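Local coordinates for protein halogenase (Chondromyces crocatus, PDB 3E1T) that probably uses bound flavin-adenine dinucleotide (FAD) to chlorinate a precursor of chondrochloren, as a new variant of the FAD-dependent halogenases, at residues L118-S121 against E122-G125; E242-K245 against D246-A250; G336-S339 against E340-F344; G464-R467 against E468-E471. All blocks are in the same frame, centred on the assembly; numbering follows the deposited sequence.

Contact 1: L118-S121 against E122-G125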
loop_
_atom_site.group_PDB
_atom_site.type_symbol
_atom_site.label_atom_id
_atom_site.label_comp_id
_atom_site.label_asym_id
_atom_site.label_seq_id
_atom_site.Cartn_x
_atom_site.Cartn_y
_atom_site.Cartn_z
ATOM N N LEU A 118 2.271 9.106 14.887
ATOM C CA LEU A 118 1.111 9.777 15.495
ATOM C C LEU A 118 1.561 10.745 16.589
ATOM O O LEU A 118 1.003 11.833 16.728
ATOM C CB LEU A 118 0.084 8.776 16.044
ATOM C CG LEU A 118 -1.340 9.313 16.325
ATOM C CD1 LEU A 118 -2.016 9.928 15.090
ATOM C CD2 LEU A 118 -2.223 8.240 16.894
ATOM N N ARG A 119 2.578 10.340 17.346
ATOM C CA ARG A 119 3.224 11.215 18.330
ATOM C C ARG A 119 3.764 12.489 17.668
ATOM O O ARG A 119 3.644 13.581 18.232
ATOM C CB ARG A 119 4.336 10.455 19.057
ATOM C CG ARG A 119 3.926 9.788 20.375
ATOM C CD ARG A 119 2.782 8.789 20.243
ATOM N NE ARG A 119 1.469 9.443 20.207
ATOM C CZ ARG A 119 0.302 8.803 20.235
ATOM N NH1 ARG A 119 0.259 7.479 20.306
ATOM N NH2 ARG A 119 -0.831 9.489 20.200
ATOM N N ASN A 120 4.327 12.349 16.465
ATOM C CA ASN A 120 4.862 13.482 15.706
ATOM C C ASN A 120 3.759 14.432 15.270
ATOM O O ASN A 120 3.989 15.640 15.154
ATOM C CB ASN A 120 5.644 12.998 14.480
ATOM C CG ASN A 120 6.324 14.142 13.714
ATOM O OD1 ASN A 120 7.074 14.928 14.288
ATOM N ND2 ASN A 120 6.079 14.216 12.403
ATOM N N SER A 121 2.572 13.875 15.011
ATOM C CA SER A 121 1.378 14.663 14.682
ATOM C C SER A 121 1.047 15.630 15.817
ATOM O O SER A 121 0.852 16.824 15.585
ATOM C CB SER A 121 0.167 13.752 14.425
ATOM O OG SER A 121 0.208 13.159 13.136
ATOM N N GLU A 122 0.975 15.088 17.032
ATOM C CA GLU A 122 0.692 15.871 18.230
ATOM C C GLU A 122 1.645 17.047 18.332
ATOM O O GLU A 122 1.211 18.200 18.351
ATOM C CB GLU A 122 0.789 14.993 19.471
ATOM C CG GLU A 122 -0.303 13.954 19.534
ATOM C CD GLU A 122 -0.079 12.917 20.600
ATOM O OE1 GLU A 122 1.093 12.693 20.996
ATOM O OE2 GLU A 122 -1.080 12.307 21.037
ATOM N N ARG A 123 2.938 16.734 18.346
ATOM C CA ARG A 123 4.015 17.718 18.394
ATOM C C ARG A 123 3.977 18.731 17.251
ATOM O O ARG A 123 4.529 19.825 17.374
ATOM C CB ARG A 123 5.378 17.015 18.399
ATOM C CG ARG A 123 5.581 16.032 19.554
ATOM C CD ARG A 123 7.048 15.647 19.691
ATOM N NE ARG A 123 7.593 15.052 18.467
ATOM C CZ ARG A 123 7.776 13.746 18.272
ATOM N NH1 ARG A 123 7.465 12.869 19.219
ATOM N NH2 ARG A 123 8.276 13.317 17.120
ATOM N N LYS A 124 3.349 18.371 16.135
ATOM C CA LYS A 124 3.208 19.315 15.016
ATOM C C LYS A 124 1.996 20.206 15.213
ATOM O O LYS A 124 1.776 21.158 14.452
ATOM C CB LYS A 124 3.142 18.588 13.663
ATOM C CG LYS A 124 4.480 18.039 13.184
ATOM C CD LYS A 124 5.466 19.150 12.862
ATOM C CE LYS A 124 6.819 18.590 12.446
ATOM N NZ LYS A 124 7.843 19.665 12.355
ATOM N N GLY A 125 1.208 19.879 16.233
ATOM C CA GLY A 125 0.057 20.689 16.611
ATOM C C GLY A 125 -1.294 20.056 16.344
ATOM O O GLY A 125 -2.320 20.748 16.374
#
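R119 and E122 run side by side near the C-terminal end of helix 110-123, where a Schellman motif at G125 finishes the helix, and the turn is a good example of how a helix end settles its donors and acceptors. In the salt bridge NH2 of R119 stands 3.0 Å from OE2 of E122, with a weak second bond from NE of R119 to OE1 of E122. The fit is not flat: the guanidinium and carboxylate planes are 42° apart, and NH2 meets OE2 from above the carboxylate plane. Bends at chi2 and chi3 curl R119 round to E122, whose own chain is extended beyond CG. The same guanidinium is also bound by D115 and E130, so three carboxylates share its charge.

Along the backbone, E122 N donates to L118 O at 3.3 Å, and R123 N to R119 O at 3.2 Å in an almost straight bond (177°). The pattern then frays, since K124 N divides itself between the carbonyl oxygens of N120 and S121 in two weak bonds. G125 N donates to E122 O at 2.7 Å. With phi at 111°, a side chain on G125 would jam against the carbonyl of K124.

Other polar ends are met from outside: S121 OG by S24 on helix 17-27 of the probable Rossmann-type FAD-binding region, N120 ND2 by the carbonyl of L62, and R123 NH2 by E67. The R123 and N120 side chains cross at about a right angle, and one face of the guanidinium lies over the backbone, with N120 CA 3.7 Å above the R123 plane.

Contact 2: E242-K245 against D246-A250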
loop_
_atom_site.group_PDB
_atom_site.type_symbol
_atom_site.label_atom_id
_atom_site.label_comp_id
_atom_site.label_asym_id
_atom_site.label_seq_id
_atom_site.Cartn_x
_atom_site.Cartn_y
_atom_site.Cartn_z
ATOM N N GLU A 242 -10.728 -20.508 0.967
ATOM C CA GLU A 242 -12.012 -21.086 1.367
ATOM C C GLU A 242 -11.860 -22.544 1.812
ATOM O O GLU A 242 -12.852 -23.261 1.985
ATOM C CB GLU A 242 -13.034 -20.959 0.227
ATOM C CG GLU A 242 -13.173 -19.551 -0.354
ATOM C CD GLU A 242 -14.076 -19.504 -1.580
ATOM O OE1 GLU A 242 -13.681 -18.861 -2.585
ATOM O OE2 GLU A 242 -15.177 -20.108 -1.540
ATOM N N ALA A 243 -10.606 -22.967 1.992
ATOM C CA ALA A 243 -10.259 -24.297 2.491
ATOM C C ALA A 243 -8.995 -24.270 3.369
ATOM O O ALA A 243 -8.426 -25.320 3.692
ATOM C CB ALA A 243 -10.097 -25.277 1.332
ATOM N N ILE A 244 -8.553 -23.072 3.740
ATOM C CA ILE A 244 -7.509 -22.920 4.747
ATOM C C ILE A 244 -8.142 -22.626 6.106
ATOM O O ILE A 244 -7.455 -22.594 7.123
ATOM C CB ILE A 244 -6.483 -21.799 4.405
ATOM C CG1 ILE A 244 -7.071 -20.412 4.666
ATOM C CG2 ILE A 244 -5.968 -21.927 2.976
ATOM C CD1 ILE A 244 -6.141 -19.499 5.415
ATOM N N LYS A 245 -9.456 -22.396 6.105
ATOM C CA LYS A 245 -10.202 -22.094 7.328
ATOM C C LYS A 245 -10.283 -23.339 8.218
ATOM O O LYS A 245 -10.250 -24.472 7.716
ATOM C CB LYS A 245 -11.603 -21.573 6.989
ATOM C CG LYS A 245 -11.924 -20.187 7.560
ATOM C CD LYS A 245 -11.841 -20.140 9.088
ATOM C CE LYS A 245 -11.969 -18.715 9.611
ATOM N NZ LYS A 245 -11.535 -18.599 11.036
ATOM N N ASP A 246 -10.395 -23.121 9.528
ATOM C CA ASP A 246 -10.246 -24.185 10.531
ATOM C C ASP A 246 -8.942 -24.954 10.293
ATOM O O ASP A 246 -8.940 -26.160 10.009
ATOM C CB ASP A 246 -11.467 -25.116 10.562
ATOM C CG ASP A 246 -12.566 -24.612 11.487
ATOM O OD1 ASP A 246 -13.754 -24.757 11.123
ATOM O OD2 ASP A 246 -12.248 -24.080 12.578
ATOM N N GLY A 247 -7.839 -24.217 10.398
ATOM C CA GLY A 247 -6.507 -24.744 10.151
ATOM C C GLY A 247 -5.601 -23.677 9.570
ATOM O O GLY A 247 -4.919 -23.914 8.575
ATOM N N HIS A 248 -5.611 -22.500 10.194
ATOM C CA HIS A 248 -4.758 -21.380 9.796
ATOM C C HIS A 248 -3.288 -21.751 9.878
ATOM O O HIS A 248 -2.561 -21.628 8.887
ATOM C CB HIS A 248 -5.020 -20.161 10.683
ATOM C CG HIS A 248 -5.984 -19.172 10.102
ATOM N ND1 HIS A 248 -5.898 -17.818 10.354
ATOM C CD2 HIS A 248 -7.054 -19.335 9.285
ATOM C CE1 HIS A 248 -6.875 -17.192 9.722
ATOM N NE2 HIS A 248 -7.586 -18.089 9.062
ATOM N N GLU A 249 -2.858 -22.211 11.057
ATOM C CA GLU A 249 -1.452 -22.533 11.298
ATOM C C GLU A 249 -0.975 -23.655 10.385
ATOM O O GLU A 249 0.109 -23.567 9.808
ATOM C CB GLU A 249 -1.190 -22.888 12.772
ATOM C CG GLU A 249 0.284 -23.223 13.067
ATOM C CD GLU A 249 0.590 -23.520 14.536
ATOM O OE1 GLU A 249 -0.343 -23.580 15.367
ATOM O OE2 GLU A 249 1.786 -23.695 14.861
ATOM N N ALA A 250 -1.802 -24.693 10.251
ATOM C CA ALA A 250 -1.460 -25.878 9.461
ATOM C C ALA A 250 -1.341 -25.555 7.969
ATOM O O ALA A 250 -0.511 -26.136 7.273
ATOM C CB ALA A 250 -2.476 -26.987 9.694
#
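The side chains of I244 and H248 supply the close packing in this turn, which leads from the loop after helix 238-241 into helix 248-257. CD1 of I244 comes within 4.0 Å of CD2 of H248, approaching from out of the imidazole plane near the CD2–NE2 side of the ring as the two side chains cross. The first torsion of I244 places CG1 between the backbone N and the carbonyl carbon (chi1 76°), and from there its CD1 methyl can reach the ring. The carbonyl O of I244 lies at the ring edge, 3.9 Å from CD2 of H248. Behind this pair stand L192 and I282, on strands 189-197 and 281-284, and both touch I244 and H248. I244 also packs on A251 and Y255 of the helix that follows.

The other side of the turn is loose and faces solvent. K245 and D246 carry opposite charges yet do not pair, NZ of K245 standing 5.7 Å from OD2 of D246. No hydrogen bond joins the two segments. The chain turns instead by its backbone angles: D246 takes a left-handed conformation (phi 51°), and G247, at the N-cap position, has phi 147°, where a side chain would press against the carbonyl of D246. G247 has no side chain to offer the first turn as a cap.

H248 links the two sides. Its ND1 is hydrogen-bonded to the carbonyl of I280 and so must carry a proton, while NZ of K245 sits 4.4 Å from NE2 of H248; a neighbouring ammonium would be expected to disfavour a second proton on NE2.

Contact 3: G336-S339 against E340-F344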
loop_
_atom_site.group_PDB
_atom_site.type_symbol
_atom_site.label_atom_id
_atom_site.label_comp_id
_atom_site.label_asym_id
_atom_site.label_seq_id
_atom_site.Cartn_x
_atom_site.Cartn_y
_atom_site.Cartn_z
ATOM N N GLY A 336 -7.194 30.450 0.587
ATOM C CA GLY A 336 -8.032 31.202 -0.350
ATOM C C GLY A 336 -7.519 31.294 -1.776
ATOM O O GLY A 336 -8.048 32.064 -2.582
ATOM N N GLU A 337 -6.491 30.512 -2.094
ATOM C CA GLU A 337 -5.964 30.464 -3.453
ATOM C C GLU A 337 -6.528 29.277 -4.223
ATOM O O GLU A 337 -6.902 28.258 -3.633
ATOM C CB GLU A 337 -4.433 30.456 -3.466
ATOM C CG GLU A 337 -3.781 29.838 -2.242
ATOM C CD GLU A 337 -2.276 29.721 -2.374
ATOM O OE1 GLU A 337 -1.672 30.583 -3.059
ATOM O OE2 GLU A 337 -1.697 28.768 -1.790
ATOM N N MET A 338 -6.593 29.433 -5.545
ATOM C CA MET A 338 -7.176 28.442 -6.466
ATOM C C MET A 338 -8.652 28.173 -6.155
ATOM O O MET A 338 -9.370 29.074 -5.719
ATOM C CB MET A 338 -6.354 27.144 -6.494
ATOM C CG MET A 338 -4.870 27.341 -6.250
ATOM S SD MET A 338 -3.844 26.232 -7.214
ATOM C CE MET A 338 -3.826 27.136 -8.764
ATOM N N SER A 339 -9.104 26.948 -6.406
ATOM C CA SER A 339 -10.456 26.521 -6.050
ATOM C C SER A 339 -10.408 25.087 -5.546
ATOM O O SER A 339 -9.448 24.356 -5.826
ATOM C CB SER A 339 -11.387 26.611 -7.255
ATOM O OG SER A 339 -10.996 25.698 -8.264
ATOM N N GLU A 340 -11.437 24.684 -4.805
ATOM C CA GLU A 340 -11.532 23.305 -4.336
ATOM C C GLU A 340 -11.484 22.302 -5.497
ATOM O O GLU A 340 -10.773 21.296 -5.421
ATOM C CB GLU A 340 -12.766 23.104 -3.458
ATOM C CG GLU A 340 -12.577 23.648 -2.045
ATOM C CD GLU A 340 -13.672 23.229 -1.079
ATOM O OE1 GLU A 340 -14.542 22.409 -1.456
ATOM O OE2 GLU A 340 -13.658 23.727 0.068
ATOM N N GLN A 341 -12.193 22.604 -6.581
ATOM C CA GLN A 341 -12.209 21.718 -7.736
ATOM C C GLN A 341 -10.828 21.534 -8.363
ATOM O O GLN A 341 -10.423 20.402 -8.608
ATOM C CB GLN A 341 -13.225 22.161 -8.786
ATOM C CG GLN A 341 -13.489 21.090 -9.826
ATOM C CD GLN A 341 -14.852 21.209 -10.454
ATOM O OE1 GLN A 341 -15.049 21.985 -11.387
ATOM N NE2 GLN A 341 -15.807 20.427 -9.951
ATOM N N ARG A 342 -10.109 22.632 -8.614
ATOM C CA ARG A 342 -8.774 22.547 -9.216
ATOM C C ARG A 342 -7.811 21.740 -8.351
ATOM O O ARG A 342 -7.066 20.904 -8.866
ATOM C CB ARG A 342 -8.183 23.932 -9.533
ATOM C CG ARG A 342 -6.767 23.862 -10.103
ATOM C CD ARG A 342 -6.312 25.141 -10.805
ATOM N NE ARG A 342 -5.263 24.849 -11.788
ATOM C CZ ARG A 342 -4.514 25.757 -12.416
ATOM N NH1 ARG A 342 -4.673 27.060 -12.185
ATOM N NH2 ARG A 342 -3.590 25.353 -13.283
ATOM N N CYS A 343 -7.849 21.972 -7.042
ATOM C CA CYS A 343 -6.919 21.322 -6.123
ATOM C C CYS A 343 -7.215 19.833 -5.863
ATOM O O CYS A 343 -6.289 19.019 -5.784
ATOM C CB CYS A 343 -6.822 22.111 -4.817
ATOM S SG CYS A 343 -5.833 23.615 -5.009
ATOM N N PHE A 344 -8.492 19.481 -5.735
ATOM C CA PHE A 344 -8.853 18.091 -5.479
ATOM C C PHE A 344 -8.888 17.253 -6.766
ATOM O O PHE A 344 -8.673 16.041 -6.726
ATOM C CB PHE A 344 -10.144 17.994 -4.672
ATOM C CG PHE A 344 -9.968 18.336 -3.211
ATOM C CD1 PHE A 344 -9.727 17.334 -2.278
ATOM C CD2 PHE A 344 -10.025 19.661 -2.777
ATOM C CE1 PHE A 344 -9.561 17.637 -0.920
ATOM C CE2 PHE A 344 -9.857 19.985 -1.429
ATOM C CZ PHE A 344 -9.631 18.966 -0.489
#
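M338, which packs on C343 and R342, is a non-glycine residue with positive phi (60°), and its first torsion is about halfway to an eclipsed value, which suggests some strain. This residue stands directly before the N-cap, S339, of helix 340-368, and its contact with C343, five residues on, follows the pattern of a hydrophobic staple. The helix start comes soon after a Schellman motif at G336 has ended helix 315-333, so a few residues terminate one helix and start another.

S339 caps the new helix in the classical way. Its chi1 of 65° turns OG over the first turn, where it accepts from the amide of R342 at 3.2 Å and 166°. The S339 carbonyl opens the regular helical pattern by accepting from C343 N at 3.1 Å. Replacing S339 with an alanine would probably leave the R342 amide without its side-chain acceptor and weaken the start of the helix.

Bends at chi2 and chi3 let M338 serve two neighbours. Its CE methyl reaches obliquely to the R342 guanidinium, 3.5 Å from NH1 of R342, where the arginine chain passes extended from CG to NE. The loop residue L493 touches both M338 and R342. Elsewhere on the turn, E340 forms salt bridges with R143 and R162, and C343 touches A329 of helix 315-333. Across the staple, SG of C343 lies 3.9 Å from CB of M338 and 4.0 Å from SD of M338, alongside the thioether chain.

Contact 4: G464-R467 against E468-E471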
loop_
_atom_site.group_PDB
_atom_site.type_symbol
_atom_site.label_atom_id
_atom_site.label_comp_id
_atom_site.label_asym_id
_atom_site.label_seq_id
_atom_site.Cartn_x
_atom_site.Cartn_y
_atom_site.Cartn_z
ATOM N N GLY A 464 -8.292 -6.467 -15.262
ATOM C CA GLY A 464 -9.034 -6.955 -14.099
ATOM C C GLY A 464 -10.071 -5.965 -13.589
ATOM O O GLY A 464 -10.811 -6.271 -12.649
ATOM N N PHE A 465 -10.129 -4.792 -14.224
ATOM C CA PHE A 465 -11.096 -3.747 -13.855
ATOM C C PHE A 465 -12.210 -3.505 -14.867
ATOM O O PHE A 465 -12.010 -3.596 -16.085
ATOM C CB PHE A 465 -10.400 -2.408 -13.586
ATOM C CG PHE A 465 -9.967 -2.230 -12.170
ATOM C CD1 PHE A 465 -10.908 -2.155 -11.147
ATOM C CD2 PHE A 465 -8.622 -2.136 -11.854
ATOM C CE1 PHE A 465 -10.509 -1.997 -9.823
ATOM C CE2 PHE A 465 -8.214 -1.959 -10.536
ATOM C CZ PHE A 465 -9.155 -1.906 -9.517
ATOM N N THR A 466 -13.373 -3.163 -14.316
ATOM C CA THR A 466 -14.548 -2.706 -15.045
ATOM C C THR A 466 -14.208 -1.463 -15.908
ATOM O O THR A 466 -13.129 -0.898 -15.766
ATOM C CB THR A 466 -15.654 -2.396 -14.026
ATOM O OG1 THR A 466 -16.919 -2.313 -14.686
ATOM C CG2 THR A 466 -15.366 -1.087 -13.300
ATOM N N ARG A 467 -15.115 -1.038 -16.790
ATOM C CA ARG A 467 -14.822 0.090 -17.705
ATOM C C ARG A 467 -14.655 1.442 -17.008
ATOM O O ARG A 467 -13.867 2.291 -17.470
ATOM C CB ARG A 467 -15.898 0.244 -18.787
ATOM C CG ARG A 467 -17.220 0.835 -18.273
ATOM C CD ARG A 467 -17.672 2.035 -19.111
ATOM N NE ARG A 467 -18.712 2.815 -18.430
ATOM C CZ ARG A 467 -18.516 3.996 -17.839
ATOM N NH1 ARG A 467 -17.314 4.568 -17.840
ATOM N NH2 ARG A 467 -19.532 4.617 -17.251
ATOM N N GLU A 468 -15.429 1.646 -15.939
ATOM C CA GLU A 468 -15.443 2.916 -15.208
ATOM C C GLU A 468 -14.084 3.224 -14.583
ATOM O O GLU A 468 -13.556 4.312 -14.777
ATOM C CB GLU A 468 -16.559 2.949 -14.151
ATOM C CG GLU A 468 -16.749 4.334 -13.499
ATOM C CD GLU A 468 -18.019 4.449 -12.642
ATOM O OE1 GLU A 468 -18.595 3.404 -12.259
ATOM O OE2 GLU A 468 -18.441 5.597 -12.353
ATOM N N ILE A 469 -13.512 2.266 -13.854
ATOM C CA ILE A 469 -12.158 2.437 -13.323
ATOM C C ILE A 469 -11.134 2.611 -14.461
ATOM O O ILE A 469 -10.279 3.494 -14.405
ATOM C CB ILE A 469 -11.760 1.282 -12.385
ATOM C CG1 ILE A 469 -12.705 1.227 -11.171
ATOM C CG2 ILE A 469 -10.282 1.392 -11.976
ATOM C CD1 ILE A 469 -12.632 2.449 -10.225
ATOM N N THR A 470 -11.242 1.788 -15.507
ATOM C CA THR A 470 -10.292 1.849 -16.623
ATOM C C THR A 470 -10.275 3.234 -17.273
ATOM O O THR A 470 -9.206 3.775 -17.570
ATOM C CB THR A 470 -10.573 0.747 -17.687
ATOM O OG1 THR A 470 -10.756 -0.523 -17.037
ATOM C CG2 THR A 470 -9.411 0.634 -18.655
ATOM N N GLU A 471 -11.458 3.803 -17.484
ATOM C CA GLU A 471 -11.577 5.118 -18.107
ATOM C C GLU A 471 -10.997 6.233 -17.251
ATOM O O GLU A 471 -10.227 7.057 -17.748
ATOM C CB GLU A 471 -13.029 5.422 -18.502
ATOM C CG GLU A 471 -13.411 4.837 -19.861
ATOM C CD GLU A 471 -12.474 5.277 -20.996
ATOM O OE1 GLU A 471 -11.978 4.393 -21.734
ATOM O OE2 GLU A 471 -12.227 6.501 -21.141
#
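The carbonyl oxygen of T466 is gripped twice by T470, at 2.7 Å from the hydroxyl OG1 of T470 and at 3.3 Å from the T470 backbone N. The two donors approach from opposite faces of the carbonyl plane: OG1 stands 37° out of it, while N is tilted by less. With OG1 lying beside its own backbone N (chi1 -47°), the T470 hydroxyl is turned back down the helix onto that oxygen. E471 N then donates to R467 O at 2.8 Å.

This is the first turn of helix 467-477, with T466 at the N-cap position, although the threonine side chain makes no capping bond. Ahead of it, F465 forms a CH-pi contact: CG2 of I469 stands over one face of the ring, 3.7 Å from the F465 centroid and 15° off the normal. The same ring meets that of Y359 and touches V182, which also packs on I469. With an alanine in place of F465, the I469 methyl would probably lose its aromatic face and a gap would be likely to open beside Y359. On the outer side the R467 chain bends at chi2, and its guanidinium lies with one face over CB of E468.

In the fold
Followed from the N terminus, the contacts come strictly in series; each is a short turn of continuous chain, and none nests in or crosses another. Contact 1 finishes helix 110-123 beside the FAD-binding region, just before strand 127-129. Contact 2 closes the loop between helices 238-241 and 248-257, against strands 189-197 and 281-284. Contact 3 joins helix 315-333 to the long helix 340-368, and contact 4 starts helix 467-477 beside strand 181-183 and that same long helix, through Y359. Contacts 2 and 3 lie on opposite sides of the chain's centre, their own centres 50 Å apart, while contacts 3 and 4 come within about 14 Å at their nearest atoms.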